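Local atomic coordinates of GGDEF family protein (PDB entry 5GZS), a protein that is a diguanylate cyclase that probably makes cyclic di-GMP; its periplasmic portion, made of solute-binding-protein-like domains, binds arginine. Residues A[15-28]-A[185-199]. Sequence-based numbering, arbitrary orientation.
Sequences VVTRVLFDSIAHHF and YAHSAHVQRLLRESI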
loop_
_atom_site.group_PDB
_atom_site.type_symbol
_atom_site.label_atom_id
_atom_site.label_comp_id
_atom_site.label_asym_id
_atom_site.label_seq_id
_atom_site.Cartn_x
_atom_site.Cartn_y
_atom_site.Cartn_z
ATOM N N VAL A 15 4.886 34.282 -0.912
ATOM C CA VAL A 15 5.538 34.497 -2.143
ATOM C C VAL A 15 4.590 34.317 -3.301
ATOM O O VAL A 15 4.725 34.960 -4.295
ATOM C CB VAL A 15 6.793 33.631 -2.233
ATOM C CG1 VAL A 15 6.508 32.255 -1.753
ATOM C CG2 VAL A 15 7.351 33.598 -3.621
ATOM N N VAL A 16 3.608 33.457 -3.158
ATOM C CA VAL A 16 2.683 33.255 -4.270
ATOM C C VAL A 16 1.702 34.420 -4.393
ATOM O O VAL A 16 1.239 34.734 -5.495
ATOM C CB VAL A 16 1.916 31.914 -4.135
ATOM C CG1 VAL A 16 0.874 31.754 -5.215
ATOM C CG2 VAL A 16 2.889 30.738 -4.192
ATOM N N THR A 17 1.414 35.092 -3.285
ATOM C CA THR A 17 0.484 36.215 -3.333
ATOM C C THR A 17 1.161 37.409 -3.989
ATOM O O THR A 17 0.560 38.133 -4.788
ATOM C CB THR A 17 -0.025 36.599 -1.922
ATOM O OG1 THR A 17 -0.717 35.486 -1.343
ATOM C CG2 THR A 17 -0.980 37.784 -1.986
ATOM N N ARG A 18 2.430 37.594 -3.647
ATOM C CA ARG A 18 3.280 38.589 -4.279
ATOM C C ARG A 18 3.456 38.329 -5.769
ATOM O O ARG A 18 3.208 39.232 -6.587
ATOM C CB ARG A 18 4.633 38.620 -3.598
ATOM C CG ARG A 18 4.630 39.455 -2.377
ATOM C CD ARG A 18 5.446 38.847 -1.304
ATOM N NE ARG A 18 6.726 38.312 -1.751
ATOM C CZ ARG A 18 7.381 37.399 -1.039
ATOM N NH1 ARG A 18 6.827 36.951 0.090
ATOM N NH2 ARG A 18 8.550 36.912 -1.452
ATOM N N VAL A 19 3.858 37.107 -6.134
ATOM C CA VAL A 19 4.122 36.807 -7.552
ATOM C C VAL A 19 2.849 36.950 -8.373
ATOM O O VAL A 19 2.842 37.579 -9.417
ATOM C CB VAL A 19 4.714 35.390 -7.747
ATOM C CG1 VAL A 19 4.645 34.974 -9.193
ATOM C CG2 VAL A 19 6.148 35.324 -7.202
ATOM N N LEU A 20 1.759 36.396 -7.870
ATOM C CA LEU A 20 0.511 36.432 -8.589
ATOM C C LEU A 20 -0.028 37.868 -8.702
ATOM O O LEU A 20 -0.395 38.307 -9.796
ATOM C CB LEU A 20 -0.497 35.513 -7.910
ATOM C CG LEU A 20 -1.907 35.339 -8.498
ATOM C CD1 LEU A 20 -1.876 34.898 -9.970
ATOM C CD2 LEU A 20 -2.784 34.377 -7.628
ATOM N N PHE A 21 -0.060 38.612 -7.595
ATOM C CA PHE A 21 -0.709 39.927 -7.639
ATOM C C PHE A 21 0.149 41.047 -8.219
ATOM O O PHE A 21 -0.399 41.969 -8.788
ATOM C CB PHE A 21 -1.220 40.325 -6.266
ATOM C CG PHE A 21 -2.616 39.855 -6.019
ATOM C CD1 PHE A 21 -2.854 38.539 -5.653
ATOM C CD2 PHE A 21 -3.697 40.713 -6.211
ATOM C CE1 PHE A 21 -4.140 38.092 -5.468
ATOM C CE2 PHE A 21 -4.990 40.280 -6.009
ATOM C CZ PHE A 21 -5.220 38.970 -5.648
ATOM N N ASP A 22 1.473 40.956 -8.095
ATOM C CA ASP A 22 2.362 41.760 -8.913
ATOM C C ASP A 22 2.039 41.497 -10.384
ATOM O O ASP A 22 1.974 42.422 -11.186
ATOM C CB ASP A 22 3.839 41.425 -8.677
ATOM C CG ASP A 22 4.326 41.747 -7.271
ATOM O OD1 ASP A 22 3.581 42.419 -6.503
ATOM O OD2 ASP A 22 5.482 41.327 -6.952
ATOM N N SER A 23 1.857 40.235 -10.758
ATOM C CA SER A 23 1.670 39.958 -12.161
ATOM C C SER A 23 0.328 40.576 -12.629
ATOM O O SER A 23 0.245 41.176 -13.691
ATOM C CB SER A 23 1.733 38.456 -12.430
ATOM O OG SER A 23 1.619 38.182 -13.827
ATOM N N ILE A 24 -0.691 40.471 -11.784
ATOM C CA ILE A 24 -2.005 41.010 -12.058
ATOM C C ILE A 24 -2.013 42.527 -11.987
ATOM O O ILE A 24 -2.652 43.190 -12.805
ATOM C CB ILE A 24 -3.036 40.470 -11.064
ATOM C CG1 ILE A 24 -3.281 38.974 -11.292
ATOM C CG2 ILE A 24 -4.318 41.265 -11.150
ATOM C CD1 ILE A 24 -3.706 38.234 -10.007
ATOM N N ALA A 25 -1.307 43.073 -10.993
ATOM C CA ALA A 25 -1.311 44.517 -10.784
ATOM C C ALA A 25 -0.840 45.144 -12.057
ATOM O O ALA A 25 -1.432 46.093 -12.562
ATOM C CB ALA A 25 -0.421 44.922 -9.643
ATOM N N HIS A 26 0.202 44.582 -12.600
ATOM C CA HIS A 26 0.847 45.129 -13.730
ATOM C C HIS A 26 0.052 44.904 -14.980
ATOM O O HIS A 26 0.022 45.741 -15.849
ATOM C CB HIS A 26 2.211 44.516 -13.857
ATOM C CG HIS A 26 2.974 45.003 -15.034
ATOM N ND1 HIS A 26 3.618 46.210 -15.049
ATOM C CD2 HIS A 26 3.182 44.456 -16.244
ATOM C CE1 HIS A 26 4.204 46.376 -16.210
ATOM N NE2 HIS A 26 3.947 45.328 -16.953
ATOM N N HIS A 27 -0.595 43.767 -15.082
ATOM C CA HIS A 27 -1.272 43.452 -16.320
ATOM C C HIS A 27 -2.519 44.315 -16.491
ATOM O O HIS A 27 -2.786 44.801 -17.596
ATOM C CB HIS A 27 -1.632 41.976 -16.370
ATOM C CG HIS A 27 -2.179 41.531 -17.692
ATOM N ND1 HIS A 27 -3.524 41.281 -17.895
ATOM C CD2 HIS A 27 -1.559 41.251 -18.861
ATOM C CE1 HIS A 27 -3.707 40.872 -19.136
ATOM N NE2 HIS A 27 -2.530 40.833 -19.740
ATOM N N PHE A 28 -3.270 44.508 -15.402
ATOM C CA PHE A 28 -4.486 45.326 -15.434
ATOM C C PHE A 28 -4.281 46.781 -14.973
ATOM O O PHE A 28 -5.248 47.529 -14.861
ATOM C CB PHE A 28 -5.570 44.688 -14.571
ATOM C CG PHE A 28 -6.096 43.409 -15.114
ATOM C CD1 PHE A 28 -6.758 43.382 -16.330
ATOM C CD2 PHE A 28 -5.946 42.223 -14.403
ATOM C CE1 PHE A 28 -7.255 42.190 -16.836
ATOM C CE2 PHE A 28 -6.444 41.020 -14.900
ATOM C CZ PHE A 28 -7.104 41.002 -16.112
ATOM N N TYR A 185 -7.237 35.644 -16.242
ATOM C CA TYR A 185 -5.854 35.998 -16.535
ATOM C C TYR A 185 -4.903 34.968 -15.924
ATOM O O TYR A 185 -3.873 34.613 -16.527
ATOM C CB TYR A 185 -5.549 37.405 -16.006
ATOM C CG TYR A 185 -4.086 37.776 -16.021
ATOM C CD1 TYR A 185 -3.415 38.022 -17.224
ATOM C CD2 TYR A 185 -3.375 37.894 -14.839
ATOM C CE1 TYR A 185 -2.086 38.352 -17.237
ATOM C CE2 TYR A 185 -2.038 38.239 -14.849
ATOM C CZ TYR A 185 -1.407 38.474 -16.042
ATOM O OH TYR A 185 -0.078 38.802 -16.032
ATOM N N ALA A 186 -5.268 34.492 -14.728
ATOM C CA ALA A 186 -4.428 33.585 -13.947
ATOM C C ALA A 186 -4.306 32.234 -14.619
ATOM O O ALA A 186 -3.309 31.531 -14.451
ATOM C CB ALA A 186 -4.993 33.415 -12.568
ATOM N N HIS A 187 -5.339 31.874 -15.378
ATOM C CA HIS A 187 -5.387 30.577 -16.033
ATOM C C HIS A 187 -4.660 30.599 -17.358
ATOM O O HIS A 187 -4.515 29.555 -18.011
ATOM C CB HIS A 187 -6.824 30.141 -16.235
ATOM C CG HIS A 187 -7.449 29.572 -14.999
ATOM N ND1 HIS A 187 -8.770 29.782 -14.659
ATOM C CD2 HIS A 187 -6.926 28.799 -14.016
ATOM C CE1 HIS A 187 -9.034 29.162 -13.523
ATOM N NE2 HIS A 187 -7.933 28.553 -13.115
ATOM N N SER A 188 -4.199 31.785 -17.748
ATOM C CA SER A 188 -3.533 31.938 -19.034
ATOM C C SER A 188 -2.267 31.079 -19.077
ATOM O O SER A 188 -1.627 30.845 -18.055
ATOM C CB SER A 188 -3.196 33.420 -19.316
ATOM O OG SER A 188 -2.136 33.902 -18.499
ATOM N N ALA A 189 -1.922 30.604 -20.267
ATOM C CA ALA A 189 -0.736 29.789 -20.440
ATOM C C ALA A 189 0.447 30.447 -19.759
ATOM O O ALA A 189 1.273 29.778 -19.104
ATOM C CB ALA A 189 -0.448 29.573 -21.901
ATOM N N HIS A 190 0.511 31.768 -19.886
ATOM C CA HIS A 190 1.695 32.486 -19.426
ATOM C C HIS A 190 1.795 32.418 -17.917
ATOM O O HIS A 190 2.797 31.967 -17.385
ATOM C CB HIS A 190 1.685 33.948 -19.868
ATOM C CG HIS A 190 2.923 34.685 -19.484
ATOM N ND1 HIS A 190 2.972 35.553 -18.415
ATOM C CD2 HIS A 190 4.178 34.642 -19.994
ATOM C CE1 HIS A 190 4.196 36.044 -18.308
ATOM N NE2 HIS A 190 4.947 35.501 -19.247
ATOM N N VAL A 191 0.745 32.857 -17.234
ATOM C CA VAL A 191 0.804 33.054 -15.789
ATOM C C VAL A 191 0.927 31.720 -15.073
ATOM O O VAL A 191 1.697 31.585 -14.095
ATOM C CB VAL A 191 -0.437 33.831 -15.296
ATOM C CG1 VAL A 191 -0.455 33.965 -13.752
ATOM C CG2 VAL A 191 -0.501 35.207 -15.988
ATOM N N GLN A 192 0.166 30.741 -15.560
ATOM C CA GLN A 192 0.283 29.375 -15.081
ATOM C C GLN A 192 1.721 28.875 -15.215
ATOM O O GLN A 192 2.262 28.332 -14.259
ATOM C CB GLN A 192 -0.677 28.451 -15.821
ATOM C CG GLN A 192 -2.135 28.602 -15.373
ATOM C CD GLN A 192 -2.325 28.274 -13.881
ATOM O OE1 GLN A 192 -1.886 27.230 -13.394
ATOM N NE2 GLN A 192 -2.979 29.175 -13.155
ATOM N N ARG A 193 2.357 29.075 -16.360
ATOM C CA ARG A 193 3.731 28.605 -16.506
ATOM C C ARG A 193 4.675 29.333 -15.539
ATOM O O ARG A 193 5.666 28.784 -15.027
ATOM C CB ARG A 193 4.207 28.787 -17.940
ATOM C CG ARG A 193 5.674 28.489 -18.097
ATOM C CD ARG A 193 6.071 28.235 -19.532
ATOM N NE ARG A 193 7.520 28.245 -19.615
ATOM C CZ ARG A 193 8.221 28.275 -20.741
ATOM N NH1 ARG A 193 7.593 28.279 -21.906
ATOM N NH2 ARG A 193 9.559 28.299 -20.698
ATOM N N LEU A 194 4.331 30.577 -15.263
ATOM C CA LEU A 194 5.104 31.388 -14.355
ATOM C C LEU A 194 4.954 30.936 -12.896
ATOM O O LEU A 194 5.917 31.007 -12.104
ATOM C CB LEU A 194 4.687 32.839 -14.508
ATOM C CG LEU A 194 5.237 33.809 -13.475
ATOM C CD1 LEU A 194 6.752 33.825 -13.509
ATOM C CD2 LEU A 194 4.657 35.196 -13.727
ATOM N N LEU A 195 3.756 30.477 -12.541
ATOM C CA LEU A 195 3.479 30.065 -11.165
ATOM C C LEU A 195 4.092 28.702 -10.876
ATOM O O LEU A 195 4.561 28.438 -9.762
ATOM C CB LEU A 195 1.970 30.029 -10.895
ATOM C CG LEU A 195 1.297 31.396 -10.803
ATOM C CD1 LEU A 195 -0.224 31.261 -10.720
ATOM C CD2 LEU A 195 1.842 32.111 -9.588
ATOM N N ARG A 196 4.091 27.843 -11.887
ATOM C CA ARG A 196 4.687 26.533 -11.758
ATOM C C ARG A 196 6.156 26.667 -11.475
ATOM O O ARG A 196 6.678 26.111 -10.516
ATOM C CB ARG A 196 4.524 25.701 -13.029
ATOM C CG ARG A 196 3.169 25.195 -13.336
ATOM C CD ARG A 196 3.313 24.096 -14.384
ATOM N NE ARG A 196 4.031 24.563 -15.569
ATOM C CZ ARG A 196 3.433 25.019 -16.669
ATOM N NH1 ARG A 196 2.101 25.071 -16.726
ATOM N NH2 ARG A 196 4.162 25.420 -17.710
ATOM N N GLU A 197 6.845 27.386 -12.342
ATOM C CA GLU A 197 8.278 27.341 -12.281
ATOM C C GLU A 197 8.832 28.278 -11.233
ATOM O O GLU A 197 9.769 27.900 -10.518
ATOM C CB GLU A 197 8.878 27.659 -13.632
ATOM C CG GLU A 197 8.303 26.872 -14.755
ATOM C CD GLU A 197 8.798 27.361 -16.072
ATOM O OE1 GLU A 197 9.698 28.223 -16.057
ATOM O OE2 GLU A 197 8.277 26.907 -17.107
ATOM N N SER A 198 8.292 29.483 -11.096
ATOM C CA SER A 198 9.019 30.421 -10.228
ATOM C C SER A 198 8.857 30.021 -8.776
ATOM O O SER A 198 9.803 30.095 -8.022
ATOM C CB SER A 198 8.596 31.890 -10.464
ATOM O OG SER A 198 7.290 32.186 -10.008
ATOM N N ILE A 199 7.670 29.545 -8.403
ATOM C CA ILE A 199 7.441 29.110 -7.040
ATOM C C ILE A 199 8.250 27.861 -6.703
ATOM O O ILE A 199 8.814 27.748 -5.608
ATOM C CB ILE A 199 5.960 28.813 -6.774
ATOM C CG1 ILE A 199 5.118 30.030 -7.092
ATOM C CG2 ILE A 199 5.762 28.401 -5.332
ATOM C CD1 ILE A 199 5.679 31.321 -6.511
#
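In the first solute-binding-protein-like domain, the one that holds the bound arginine, helix 15-28 packs against the junction of helices 176-186 and 189-218. Helices 15-28 and 189-199 run roughly antiparallel, at 153°, with axes 10.7 Å apart. Tyr185 is the knob, set among Ser23, Ile24, His27 and Phe28. Its CG lies anti to the backbone N (chi1 169°), which sends the ring across to helix 15-28. The His27 ring covers it in an offset stack, centroids 4.0 Å apart and planes at 21°. Tyr185 CE1 lies over the centre of the imidazole. Ile24 CG1 meets the tyrosine ring at its edge, 3.7 Å from Tyr185 CD2. Phe28 reaches Tyr185 CB with CE2 and completes an aromatic cluster. Val191 CG2 lies over the rim of one tyrosine face.

Beyond this aromatic end the contact becomes aliphatic. Leu20 CD1 sits among Ala186 CB, Val191 CG1 and Leu195 CD1. Val19 splits its branches: CG1 meets Leu195 CD2 at 4.0 Å, and CG2 faces Ile199 CD1. Val16 and Ile199 cross at about a right angle, with Val16 CG2 3.7 Å from Ile199 CD1. Val16 also touches Asn57 of the arginine pocket, and its side chain is about 8 Å from the ligand, so this end of the interface lies near the ligand pocket. Between helices 176-186 and 189-218, Ser188 is the N-cap of the latter: its OG accepts a weak bond from Val191 N and donates to Tyr185 O. The hydroxyls of Ser23 and Tyr185 share a hydrogen bond, OG to OH 2.9 Å.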